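Local structure of 33 kDa chaperonin (Thermotoga maritima, 1VQ0) at residues 80-85 with 118-123; 52-57 with 166-171; 23-28 with 186-191; 45-50 with 102-107. The protein probably acts as a redox-regulated, zinc-binding chaperone that keeps thermally unfolding and oxidatively damaged proteins from aggregating irreversibly in the bacterial cytoplasm. One frame throughout, in Å; residues are numbered along the deposited sequence.

Contact 1 (80-85 with 118-123)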
loop_
_atom_site.group_PDB
_atom_site.type_symbol
_atom_site.label_atom_id
_atom_site.label_comp_id
_atom_site.label_asym_id
_atom_site.label_seq_id
_atom_site.Cartn_x
_atom_site.Cartn_y
_atom_site.Cartn_z
ATOM N N GLY A 80 -17.850 -9.755 0.288
ATOM C CA GLY A 80 -19.248 -9.668 -0.022
ATOM C C GLY A 80 -19.505 -9.845 -1.509
ATOM O O GLY A 80 -18.562 -9.894 -2.276
ATOM N N PRO A 81 -20.781 -9.921 -1.890
ATOM C CA PRO A 81 -21.176 -10.308 -3.254
ATOM C C PRO A 81 -20.907 -9.254 -4.323
ATOM O O PRO A 81 -20.915 -9.602 -5.509
ATOM C CB PRO A 81 -22.676 -10.660 -3.099
ATOM C CG PRO A 81 -23.177 -9.821 -1.950
ATOM C CD PRO A 81 -21.957 -9.764 -1.014
ATOM N N ILE A 82 -20.687 -7.977 -3.927
ATOM C CA ILE A 82 -20.170 -6.984 -4.880
ATOM C C ILE A 82 -18.670 -7.117 -5.272
ATOM O O ILE A 82 -18.303 -6.720 -6.367
ATOM C CB ILE A 82 -20.508 -5.527 -4.494
ATOM C CG1 ILE A 82 -20.730 -4.684 -5.778
ATOM C CG2 ILE A 82 -19.441 -4.932 -3.579
ATOM C CD1 ILE A 82 -21.379 -3.249 -5.571
ATOM N N ARG A 83 -17.860 -7.649 -4.345
ATOM C CA ARG A 83 -16.470 -8.086 -4.533
ATOM C C ARG A 83 -15.443 -6.970 -4.565
ATOM O O ARG A 83 -14.430 -7.011 -3.855
ATOM C CB ARG A 83 -16.314 -8.994 -5.751
ATOM C CG ARG A 83 -17.245 -10.195 -5.774
ATOM C CD ARG A 83 -16.794 -11.417 -6.655
ATOM N NE ARG A 83 -16.315 -11.114 -8.018
ATOM C CZ ARG A 83 -17.084 -10.880 -9.098
ATOM N NH1 ARG A 83 -18.426 -10.848 -9.028
ATOM N NH2 ARG A 83 -16.484 -10.629 -10.265
ATOM N N ARG A 84 -15.701 -5.979 -5.410
ATOM C CA ARG A 84 -14.780 -4.877 -5.624
ATOM C C ARG A 84 -15.494 -3.596 -6.056
ATOM O O ARG A 84 -16.430 -3.642 -6.845
ATOM C CB ARG A 84 -13.735 -5.218 -6.710
ATOM C CG ARG A 84 -12.416 -4.492 -6.431
ATOM C CD ARG A 84 -11.305 -5.021 -7.206
ATOM N NE ARG A 84 -9.995 -4.454 -6.867
ATOM C CZ ARG A 84 -8.846 -4.931 -7.381
ATOM N NH1 ARG A 84 -8.851 -5.944 -8.226
ATOM N NH2 ARG A 84 -7.688 -4.420 -7.078
ATOM N N VAL A 85 -15.031 -2.484 -5.483
ATOM C CA VAL A 85 -15.522 -1.152 -5.763
ATOM C C VAL A 85 -14.338 -0.225 -5.989
ATOM O O VAL A 85 -13.494 -0.057 -5.091
ATOM C CB VAL A 85 -16.342 -0.599 -4.581
ATOM C CG1 VAL A 85 -17.004 0.677 -4.960
ATOM C CG2 VAL A 85 -17.362 -1.581 -4.134
ATOM N N GLY A 118 -22.829 -5.041 3.827
ATOM C CA GLY A 118 -23.056 -6.431 3.425
ATOM C C GLY A 118 -22.576 -6.657 1.997
ATOM O O GLY A 118 -21.996 -7.677 1.668
ATOM N N ALA A 119 -22.811 -5.688 1.113
ATOM C CA ALA A 119 -22.376 -5.888 -0.277
ATOM C C ALA A 119 -20.858 -6.050 -0.336
ATOM O O ALA A 119 -20.338 -6.824 -1.105
ATOM C CB ALA A 119 -22.799 -4.735 -1.130
ATOM N N ILE A 120 -20.136 -5.256 0.471
ATOM C CA ILE A 120 -18.661 -5.273 0.448
ATOM C C ILE A 120 -18.071 -6.425 1.262
ATOM O O ILE A 120 -17.074 -7.061 0.874
ATOM C CB ILE A 120 -18.128 -3.908 0.928
ATOM C CG1 ILE A 120 -18.457 -2.837 -0.122
ATOM C CG2 ILE A 120 -16.599 -3.993 1.288
ATOM C CD1 ILE A 120 -18.243 -1.426 0.376
ATOM N N GLY A 121 -18.666 -6.679 2.405
ATOM C CA GLY A 121 -18.155 -7.715 3.293
ATOM C C GLY A 121 -16.836 -7.333 3.946
ATOM O O GLY A 121 -16.503 -6.142 4.074
ATOM N N GLN A 122 -16.105 -8.353 4.327
ATOM C CA GLN A 122 -14.822 -8.274 5.009
ATOM C C GLN A 122 -13.771 -7.984 3.977
ATOM O O GLN A 122 -13.689 -8.685 2.973
ATOM C CB GLN A 122 -14.437 -9.625 5.634
ATOM C CG GLN A 122 -15.300 -10.122 6.758
ATOM C CD GLN A 122 -15.647 -9.034 7.687
ATOM O OE1 GLN A 122 -14.780 -8.549 8.426
ATOM N NE2 GLN A 122 -16.897 -8.576 7.616
ATOM N N GLY A 123 -12.932 -7.009 4.249
ATOM C CA GLY A 123 -11.907 -6.642 3.316
ATOM C C GLY A 123 -11.134 -5.385 3.645
ATOM O O GLY A 123 -10.975 -5.024 4.804
#
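The carbonyl groups of Ala119 and Ile120, at the end of helix 116-120, are the flat groups that receive the type I turn Gly80-Arg83, and each is met differently. Gly80 N donates to Ile120 O at 2.9 Å from above the carbonyl, 60° out of its plane. Ile82 N approaches nearer the plane of the Ala119 carbonyl, tilted 21° from it, and binds Ala119 O at 3.1 Å. Around this second oxygen gather carbon atoms as well: Gly80 CA makes a CA-H...O contact with Ala119 O at 3.2 Å, and Pro81 CD lies 3.4 Å from it. The unusual chi1 of Ile82 (-146°) brings its CG2 to 3.2 Å from Ala119 O. The same methyl reaches Ile120 CG1 at 4.2 Å, while Val85 CG2 flanks that atom. Helix 46-62 closes over this apolar side through Val51, which meets both Ile82 and Val85. Gly121 leaves the helix with positive phi, and its CA comes within 4.0 Å of Gly80 CA. The turn thus supplies two N-H donors to the helix's C-terminal carbonyls, where the partial negative charge of a helix end would be expected to strengthen such bonds.

Contact 2 (52-57 with 166-171)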
loop_
_atom_site.group_PDB
_atom_site.type_symbol
_atom_site.label_atom_id
_atom_site.label_comp_id
_atom_site.label_asym_id
_atom_site.label_seq_id
_atom_site.Cartn_x
_atom_site.Cartn_y
_atom_site.Cartn_z
ATOM N N LEU A 52 -21.238 2.075 -5.466
ATOM C CA LEU A 52 -20.412 2.861 -6.370
ATOM C C LEU A 52 -20.580 4.382 -6.200
ATOM O O LEU A 52 -19.616 5.102 -6.254
ATOM C CB LEU A 52 -20.612 2.437 -7.806
ATOM C CG LEU A 52 -19.676 3.075 -8.869
ATOM C CD1 LEU A 52 -18.198 2.991 -8.478
ATOM C CD2 LEU A 52 -19.850 2.489 -10.255
ATOM N N GLY A 53 -21.817 4.842 -6.018
ATOM C CA GLY A 53 -22.098 6.251 -5.841
ATOM C C GLY A 53 -21.360 6.821 -4.635
ATOM O O GLY A 53 -20.752 7.878 -4.698
ATOM N N ARG A 54 -21.381 6.106 -3.536
ATOM C CA ARG A 54 -20.718 6.573 -2.365
ATOM C C ARG A 54 -19.219 6.693 -2.585
ATOM O O ARG A 54 -18.582 7.661 -2.099
ATOM C CB ARG A 54 -20.933 5.643 -1.208
ATOM C CG ARG A 54 -22.328 5.712 -0.530
ATOM C CD ARG A 54 -22.306 5.042 0.867
ATOM N NE ARG A 54 -23.649 4.779 1.356
ATOM C CZ ARG A 54 -23.923 4.101 2.470
ATOM N NH1 ARG A 54 -22.947 3.624 3.211
ATOM N NH2 ARG A 54 -25.173 3.889 2.840
ATOM N N ALA A 55 -18.684 5.716 -3.320
ATOM C CA ALA A 55 -17.286 5.658 -3.631
ATOM C C ALA A 55 -16.865 6.815 -4.582
ATOM O O ALA A 55 -15.858 7.489 -4.292
ATOM C CB ALA A 55 -16.910 4.328 -4.193
ATOM N N LEU A 56 -17.683 7.051 -5.638
ATOM C CA LEU A 56 -17.534 8.195 -6.551
ATOM C C LEU A 56 -17.606 9.524 -5.797
ATOM O O LEU A 56 -16.827 10.407 -6.045
ATOM C CB LEU A 56 -18.604 8.190 -7.660
ATOM C CG LEU A 56 -18.537 7.037 -8.640
ATOM C CD1 LEU A 56 -19.745 6.960 -9.622
ATOM C CD2 LEU A 56 -17.216 7.165 -9.415
ATOM N N ILE A 57 -18.550 9.654 -4.879
ATOM C CA ILE A 57 -18.642 10.884 -4.054
ATOM C C ILE A 57 -17.323 11.076 -3.271
ATOM O O ILE A 57 -16.720 12.135 -3.319
ATOM C CB ILE A 57 -19.859 10.832 -3.121
ATOM C CG1 ILE A 57 -21.150 10.858 -3.971
ATOM C CG2 ILE A 57 -19.859 11.984 -2.104
ATOM C CD1 ILE A 57 -22.383 10.277 -3.261
ATOM N N PHE A 166 -16.066 12.311 6.836
ATOM C CA PHE A 166 -16.814 12.232 5.565
ATOM C C PHE A 166 -18.265 11.866 5.852
ATOM O O PHE A 166 -18.548 10.995 6.663
ATOM C CB PHE A 166 -16.229 11.201 4.620
ATOM C CG PHE A 166 -14.938 11.591 3.962
ATOM C CD1 PHE A 166 -13.737 11.580 4.669
ATOM C CD2 PHE A 166 -14.911 11.882 2.614
ATOM C CE1 PHE A 166 -12.528 11.892 4.043
ATOM C CE2 PHE A 166 -13.744 12.230 2.002
ATOM C CZ PHE A 166 -12.534 12.198 2.697
ATOM N N SER A 167 -19.197 12.588 5.256
ATOM C CA SER A 167 -20.595 12.171 5.273
ATOM C C SER A 167 -21.105 12.097 3.872
ATOM O O SER A 167 -20.994 13.063 3.142
ATOM C CB SER A 167 -21.442 13.091 6.071
ATOM O OG SER A 167 -22.775 12.581 6.168
ATOM N N ILE A 168 -21.668 10.930 3.515
ATOM C CA ILE A 168 -21.961 10.558 2.124
ATOM C C ILE A 168 -23.292 9.829 2.033
ATOM O O ILE A 168 -23.590 8.976 2.868
ATOM C CB ILE A 168 -20.823 9.627 1.534
ATOM C CG1 ILE A 168 -19.452 10.318 1.478
ATOM C CG2 ILE A 168 -21.201 9.176 0.128
ATOM C CD1 ILE A 168 -18.321 9.401 1.055
ATOM N N GLY A 169 -24.084 10.147 1.007
ATOM C CA GLY A 169 -25.432 9.575 0.846
ATOM C C GLY A 169 -25.824 9.547 -0.615
ATOM O O GLY A 169 -25.510 10.474 -1.387
ATOM N N VAL A 170 -26.473 8.461 -1.018
ATOM C CA VAL A 170 -27.036 8.313 -2.350
ATOM C C VAL A 170 -28.501 7.832 -2.197
ATOM O O VAL A 170 -28.729 6.808 -1.611
ATOM C CB VAL A 170 -26.287 7.264 -3.160
ATOM C CG1 VAL A 170 -27.085 6.916 -4.393
ATOM C CG2 VAL A 170 -24.896 7.751 -3.531
ATOM N N LEU A 171 -29.450 8.617 -2.697
ATOM C CA LEU A 171 -30.874 8.241 -2.809
ATOM C C LEU A 171 -31.226 8.028 -4.289
ATOM O O LEU A 171 -31.099 8.901 -5.141
ATOM C CB LEU A 171 -31.765 9.317 -2.219
ATOM C CG LEU A 171 -33.236 9.019 -2.079
ATOM C CD1 LEU A 171 -33.437 7.953 -0.973
ATOM C CD2 LEU A 171 -34.070 10.288 -1.764
HETATM O O HOH W 1 -26.435 6.259 0.999
#
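Ile57 reaches Ile168 and Val170 through its first two torsions: CG1 lies beside the backbone N and anti to the carbonyl carbon (chi1 -66°), and chi2 of 157° sets CD1 against Val170 and Gly169 O. There Ile57 CD1 packs on Val170 CG2 at 3.6 Å, while its other branch, Ile57 CG2, rests 3.8 Å from Ile168 CG2. The side chains of Ile57 and Ile168 lie side by side but run in opposite senses, with the Val170 side chain set obliquely to that of Ile57. Ile168 also takes in Arg54: its CG2 touches Arg54 CG at 3.7 Å, and its CD1 lies 3.6 Å from Arg54 O, so both branches of this isoleucine press on the helix. Gly53 has no side chain, and Val170 CG2 comes to 3.8 Å from Gly53 C.

The aliphatic part of Arg54 thus belongs to the apolar contact, and its extended chain carries the guanidinium beyond it. Water 1 accepts there from Arg54 NE at 3.2 Å and from Val170 N at 3.0 Å, joining helix to strand, while Arg54 NH1 forms a salt bridge with Glu147.

The short axes of helix 52-57 and strand 166-171 pass 7.8 Å apart, with N-to-C directions 139° from each other. Strand 164-173 is outermost at its end of the large sheet in this chain and pairs with strand 176-187. In this helix-on-sheet packing, helix 46-62 meets the edge strand through Gly53, Arg54 and Ile57 and strand 84-90 through Ala55, on Val85 and Ala87; Phe166 leans on helix 149-160.

Contact 3 (23-28 with 186-191). With EDO (1,2-ethanediol), chain F.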
loop_
_atom_site.group_PDB
_atom_site.type_symbol
_atom_site.label_atom_id
_atom_site.label_comp_id
_atom_site.label_asym_id
_atom_site.label_seq_id
_atom_site.Cartn_x
_atom_site.Cartn_y
_atom_site.Cartn_z
ATOM N N LYS A 23 -6.294 25.887 9.014
ATOM C CA LYS A 23 -6.016 24.625 9.744
ATOM C C LYS A 23 -7.001 23.515 9.423
ATOM O O LYS A 23 -6.722 22.350 9.684
ATOM C CB LYS A 23 -5.969 24.898 11.248
ATOM C CG LYS A 23 -4.859 25.867 11.587
ATOM C CD LYS A 23 -4.376 25.769 13.021
ATOM C CE LYS A 23 -3.442 26.903 13.344
ATOM N NZ LYS A 23 -3.499 27.071 14.837
ATOM N N VAL A 24 -8.166 23.887 8.874
ATOM C CA VAL A 24 -9.188 22.927 8.435
ATOM C C VAL A 24 -9.543 23.240 6.987
ATOM O O VAL A 24 -9.618 24.390 6.593
ATOM C CB VAL A 24 -10.500 23.016 9.278
ATOM C CG1 VAL A 24 -11.537 21.882 8.898
ATOM C CG2 VAL A 24 -10.216 23.010 10.786
ATOM N N ARG A 25 -9.750 22.194 6.218
ATOM C CA ARG A 25 -10.218 22.269 4.839
ATOM C C ARG A 25 -11.549 21.523 4.721
ATOM O O ARG A 25 -11.825 20.601 5.473
ATOM C CB ARG A 25 -9.152 21.738 3.840
ATOM C CG ARG A 25 -8.938 20.236 3.813
ATOM C CD ARG A 25 -7.718 19.814 2.979
ATOM N NE ARG A 25 -7.580 18.365 2.892
ATOM C CZ ARG A 25 -6.537 17.721 2.367
ATOM N NH1 ARG A 25 -5.451 18.353 1.949
ATOM N NH2 ARG A 25 -6.576 16.422 2.256
ATOM N N PHE A 26 -12.400 21.993 3.810
ATOM C CA PHE A 26 -13.689 21.358 3.588
ATOM C C PHE A 26 -13.997 21.311 2.096
ATOM O O PHE A 26 -13.519 22.171 1.322
ATOM C CB PHE A 26 -14.831 22.096 4.321
ATOM C CG PHE A 26 -15.068 23.493 3.827
ATOM C CD1 PHE A 26 -15.809 23.715 2.670
ATOM C CD2 PHE A 26 -14.521 24.576 4.497
ATOM C CE1 PHE A 26 -15.973 24.989 2.184
ATOM C CE2 PHE A 26 -14.675 25.850 4.018
ATOM C CZ PHE A 26 -15.408 26.047 2.845
ATOM N N SER A 27 -14.913 20.398 1.771
ATOM C CA SER A 27 -15.338 19.959 0.444
ATOM C C SER A 27 -16.801 19.607 0.645
ATOM O O SER A 27 -17.115 18.913 1.616
ATOM C CB SER A 27 -14.623 18.609 0.131
ATOM O OG SER A 27 -14.394 18.515 -1.210
ATOM N N ILE A 28 -17.683 20.022 -0.256
ATOM C CA ILE A 28 -19.086 19.552 -0.255
ATOM C C ILE A 28 -19.573 19.477 -1.708
ATOM O O ILE A 28 -19.275 20.338 -2.542
ATOM C CB ILE A 28 -20.007 20.469 0.609
ATOM C CG1 ILE A 28 -21.425 19.921 0.711
ATOM C CG2 ILE A 28 -20.079 21.896 0.012
ATOM C CD1 ILE A 28 -22.233 20.480 1.907
ATOM N N GLN A 186 -11.577 18.049 7.172
ATOM C CA GLN A 186 -10.236 17.526 7.449
ATOM C C GLN A 186 -9.356 18.518 8.149
ATOM O O GLN A 186 -9.287 19.710 7.793
ATOM C CB GLN A 186 -9.569 17.083 6.143
ATOM C CG GLN A 186 -10.390 16.017 5.392
ATOM C CD GLN A 186 -9.672 15.282 4.223
ATOM O OE1 GLN A 186 -9.423 15.862 3.175
ATOM N NE2 GLN A 186 -9.418 13.969 4.402
ATOM N N ILE A 187 -8.679 18.025 9.175
ATOM C CA ILE A 187 -7.775 18.850 9.951
ATOM C C ILE A 187 -6.384 18.705 9.385
ATOM O O ILE A 187 -5.732 17.680 9.557
ATOM C CB ILE A 187 -7.827 18.505 11.437
ATOM C CG1 ILE A 187 -9.224 18.852 11.973
ATOM C CG2 ILE A 187 -6.802 19.302 12.153
ATOM C CD1 ILE A 187 -9.548 18.367 13.430
ATOM N N ILE A 188 -5.945 19.730 8.669
ATOM C CA ILE A 188 -4.650 19.656 8.010
ATOM C C ILE A 188 -3.553 20.262 8.885
ATOM O O ILE A 188 -2.388 20.138 8.559
ATOM C CB ILE A 188 -4.674 20.288 6.590
ATOM C CG1 ILE A 188 -5.273 21.705 6.649
ATOM C CG2 ILE A 188 -5.419 19.331 5.621
ATOM C CD1 ILE A 188 -4.985 22.584 5.401
ATOM N N ASP A 189 -3.939 20.883 9.996
ATOM C CA ASP A 189 -2.971 21.421 10.966
ATOM C C ASP A 189 -3.474 21.118 12.383
ATOM O O ASP A 189 -4.266 21.870 13.004
ATOM C CB ASP A 189 -2.803 22.919 10.741
ATOM C CG ASP A 189 -1.785 23.554 11.661
ATOM O OD1 ASP A 189 -1.293 22.973 12.666
ATOM O OD2 ASP A 189 -1.393 24.688 11.402
ATOM N N ARG A 190 -2.969 20.007 12.895
ATOM C CA ARG A 190 -3.370 19.497 14.193
ATOM C C ARG A 190 -3.040 20.350 15.414
ATOM O O ARG A 190 -3.376 19.950 16.524
ATOM C CB ARG A 190 -2.764 18.120 14.354
ATOM C CG ARG A 190 -3.554 16.990 13.656
ATOM C CD ARG A 190 -2.811 15.653 13.612
ATOM N NE ARG A 190 -1.500 15.781 12.958
ATOM C CZ ARG A 190 -0.624 14.790 12.761
ATOM N NH1 ARG A 190 -0.897 13.541 13.133
ATOM N NH2 ARG A 190 0.546 15.059 12.189
ATOM N N THR A 191 -2.395 21.508 15.243
ATOM C CA THR A 191 -2.334 22.499 16.325
ATOM C C THR A 191 -3.660 23.264 16.540
ATOM O O THR A 191 -3.766 24.078 17.456
ATOM C CB THR A 191 -1.133 23.512 16.174
ATOM O OG1 THR A 191 -1.330 24.435 15.079
ATOM C CG2 THR A 191 0.166 22.769 15.883
HETATM C C1 EDO F . -5.389 12.962 -1.265
HETATM O O1 EDO F . -5.076 11.780 -0.556
HETATM C C2 EDO F . -4.723 14.258 -0.804
HETATM O O2 EDO F . -4.903 14.576 0.594
#
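Arg25 and Gln186 form a hydrogen-bonded pair of the antiparallel strands 24-30 and 176-187 in the large sheet, and their side chains continue the pairing. With guanidinium and amide planes 47° apart, Arg25 NE and Arg25 NH2 both donate to Gln186 OE1, at 3.1 and 3.0 Å; the oxygen lies in the guanidinium plane, whereas both nitrogens stand above one face of the amide carbonyl. Arg25 NH2 also donates to O2 of a 1,2-ethanediol, probably from the crystallisation liquor, at the guanidinium edge, and Ile188 CG2 covers one face, its side chain at about a right angle to that of Arg25. Trp65 adds a cation-pi contact to Arg25, and Ser164 OG holds Gln186 NE2.

Lys23 and Val24 form a classic beta bulge opposite Met19. Lys23 O accepts from two donors, Ile188 N at 2.9 Å and Asp189 N at 3.2 Å. The extended Lys23 chain runs obliquely across Asp189, CD lying 3.6 Å from Asp189 OD2, and crosses Thr191 at about a right angle, where Lys23 NZ bonds weakly to Thr191 OG1. Asp189 closes an Asx turn: its OD1 accepts from Thr191 N and, at 2.8 Å, from Thr191 OG1, both on one face of the carboxylate.

Contact 4 (45-50 with 102-107); sequences SYLATV and PKVELP
Leu47, in the first turn of helix 46-62, packs against Val104 and Leu106 of the loop after strand 94-99. Its CB begins 3.7 Å from Val104 O. Leu47 CG is anti to the backbone N (chi1 171°), which turns it to the valine, 4.1 Å from Val104 CG1. At the tip, Leu47 CD2 lies 3.9 Å from Leu106 CB and also touches both methyls of Val104. Ala48 CB meets Val104 CG1 from the next position, and Ala119 of helix 116-120 touches the leucine too.

Beside this apolar patch the helix start is tied to the loop by Ser45, its N-cap. Ser45 N donates to Pro102 O at 3.0 Å, an almost straight bond with an N-H...O angle of 171°. Ser45 OG donates to Val104 O at 2.7 Å, lying in the plane of that carbonyl, and accepts from Ala48 N at 3.1 Å. Water 2 takes the N-H of Leu47 at 2.8 Å and makes a weak, longer bond to Val104 O. One hydroxyl therefore does two jobs: it satisfies a helix N-H that has no carbonyl before it in the helix, and it spends its own proton on the loop, which would hold its rotation and fix the loop to the helix start.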
loop_
_atom_site.group_PDB
_atom_site.type_symbol
_atom_site.label_atom_id
_atom_site.label_comp_id
_atom_site.label_asym_id
_atom_site.label_seq_id
_atom_site.Cartn_x
_atom_site.Cartn_y
_atom_site.Cartn_z
ATOM N N SER A 45 -27.571 -2.051 -10.664
ATOM C CA SER A 45 -28.699 -2.323 -9.796
ATOM C C SER A 45 -28.830 -1.180 -8.804
ATOM O O SER A 45 -27.921 -0.337 -8.669
ATOM C CB SER A 45 -28.420 -3.623 -9.045
ATOM O OG SER A 45 -27.342 -3.453 -8.094
ATOM N N TYR A 46 -29.930 -1.149 -8.071
ATOM C CA TYR A 46 -30.095 -0.145 -7.014
ATOM C C TYR A 46 -28.951 -0.216 -5.983
ATOM O O TYR A 46 -28.324 0.758 -5.648
ATOM C CB TYR A 46 -31.454 -0.278 -6.324
ATOM C CG TYR A 46 -32.637 -0.004 -7.220
ATOM C CD1 TYR A 46 -32.758 1.211 -7.873
ATOM C CD2 TYR A 46 -33.630 -0.971 -7.433
ATOM C CE1 TYR A 46 -33.816 1.487 -8.696
ATOM C CE2 TYR A 46 -34.720 -0.711 -8.245
ATOM C CZ TYR A 46 -34.803 0.523 -8.888
ATOM O OH TYR A 46 -35.855 0.843 -9.731
ATOM N N LEU A 47 -28.659 -1.406 -5.511
ATOM C CA LEU A 47 -27.643 -1.519 -4.510
ATOM C C LEU A 47 -26.239 -1.081 -5.028
ATOM O O LEU A 47 -25.507 -0.420 -4.340
ATOM C CB LEU A 47 -27.634 -2.963 -3.982
ATOM C CG LEU A 47 -26.497 -3.336 -3.058
ATOM C CD1 LEU A 47 -26.521 -2.447 -1.786
ATOM C CD2 LEU A 47 -26.564 -4.825 -2.741
ATOM N N ALA A 48 -25.890 -1.503 -6.248
ATOM C CA ALA A 48 -24.604 -1.197 -6.854
ATOM C C ALA A 48 -24.510 0.286 -7.177
ATOM O O ALA A 48 -23.437 0.857 -7.104
ATOM C CB ALA A 48 -24.417 -1.996 -8.113
ATOM N N THR A 49 -25.642 0.899 -7.454
ATOM C CA THR A 49 -25.720 2.377 -7.591
ATOM C C THR A 49 -25.277 3.061 -6.285
ATOM O O THR A 49 -24.489 3.998 -6.283
ATOM C CB THR A 49 -27.156 2.803 -7.963
ATOM O OG1 THR A 49 -27.546 2.237 -9.225
ATOM C CG2 THR A 49 -27.235 4.318 -8.180
ATOM N N VAL A 50 -25.759 2.560 -5.147
ATOM C CA VAL A 50 -25.480 3.231 -3.886
ATOM C C VAL A 50 -24.004 2.990 -3.496
ATOM O O VAL A 50 -23.319 3.886 -3.036
ATOM C CB VAL A 50 -26.490 2.759 -2.795
ATOM C CG1 VAL A 50 -26.077 3.242 -1.379
ATOM C CG2 VAL A 50 -27.881 3.262 -3.118
ATOM N N PRO A 102 -22.053 -5.548 -10.994
ATOM C CA PRO A 102 -23.029 -4.486 -11.202
ATOM C C PRO A 102 -24.492 -4.845 -10.913
ATOM O O PRO A 102 -25.298 -3.948 -10.745
ATOM C CB PRO A 102 -22.878 -4.120 -12.716
ATOM C CG PRO A 102 -22.036 -5.129 -13.350
ATOM C CD PRO A 102 -21.342 -5.902 -12.237
ATOM N N LYS A 103 -24.828 -6.135 -10.905
ATOM C CA LYS A 103 -26.212 -6.610 -10.710
ATOM C C LYS A 103 -26.492 -7.074 -9.264
ATOM O O LYS A 103 -27.528 -7.645 -8.989
ATOM C CB LYS A 103 -26.496 -7.776 -11.678
ATOM C CG LYS A 103 -26.748 -7.404 -13.116
ATOM C CD LYS A 103 -26.550 -5.935 -13.492
ATOM C CE LYS A 103 -26.920 -5.630 -14.987
ATOM N NZ LYS A 103 -28.321 -5.187 -15.118
ATOM N N VAL A 104 -25.552 -6.851 -8.361
ATOM C CA VAL A 104 -25.686 -7.331 -6.996
ATOM C C VAL A 104 -26.996 -6.831 -6.345
ATOM O O VAL A 104 -27.381 -5.655 -6.496
ATOM C CB VAL A 104 -24.469 -6.872 -6.132
ATOM C CG1 VAL A 104 -24.463 -5.374 -5.957
ATOM C CG2 VAL A 104 -24.501 -7.581 -4.771
ATOM N N GLU A 105 -27.662 -7.746 -5.635
ATOM C CA GLU A 105 -28.839 -7.457 -4.832
ATOM C C GLU A 105 -28.692 -8.127 -3.474
ATOM O O GLU A 105 -28.119 -9.193 -3.358
ATOM C CB GLU A 105 -30.083 -8.046 -5.463
ATOM C CG GLU A 105 -30.491 -7.490 -6.814
ATOM C CD GLU A 105 -31.741 -8.223 -7.384
ATOM O OE1 GLU A 105 -32.267 -9.204 -6.775
ATOM O OE2 GLU A 105 -32.194 -7.821 -8.463
ATOM N N LEU A 106 -29.285 -7.531 -2.463
ATOM C CA LEU A 106 -29.306 -8.076 -1.098
ATOM C C LEU A 106 -30.582 -7.533 -0.433
ATOM O O LEU A 106 -31.121 -6.512 -0.899
ATOM C CB LEU A 106 -28.105 -7.496 -0.319
ATOM C CG LEU A 106 -26.733 -8.159 -0.449
ATOM C CD1 LEU A 106 -25.741 -7.464 0.464
ATOM C CD2 LEU A 106 -26.884 -9.601 -0.063
ATOM N N PRO A 107 -31.068 -8.164 0.635
ATOM C CA PRO A 107 -32.120 -7.566 1.439
ATOM C C PRO A 107 -31.651 -6.217 1.992
ATOM O O PRO A 107 -30.441 -5.957 2.119
ATOM C CB PRO A 107 -32.276 -8.564 2.600
ATOM C CG PRO A 107 -31.817 -9.940 1.972
ATOM C CD PRO A 107 -30.646 -9.482 1.169
HETATM O O HOH W 2 -30.176 -3.789 -5.814
#

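Helix 46-62 joins three of the four contacts. It supplies one segment each to contacts 2 and 4, where Val50 CG2 lies 3.9 Å from Val170 O, and meets contact 1 through Ala55 CB, 3.7 Å from Val85 CG1. Contacts 1 and 4 adjoin, their centres about 11 Å apart: Leu106 CD1 reaches Ala119 N at 3.5 Å and Ile82 CD1 reaches Val104 CG1 at 3.8 Å. Contact 3 stands apart, its centre about 34 Å from that of contact 4, but neighbouring strands link it to contact 2, where Phe166 CE1 is 3.8 Å from Gln186 NE2. The zinc ligands Cys243, Cys245, Cys275 and Cys278 come from none of these segments.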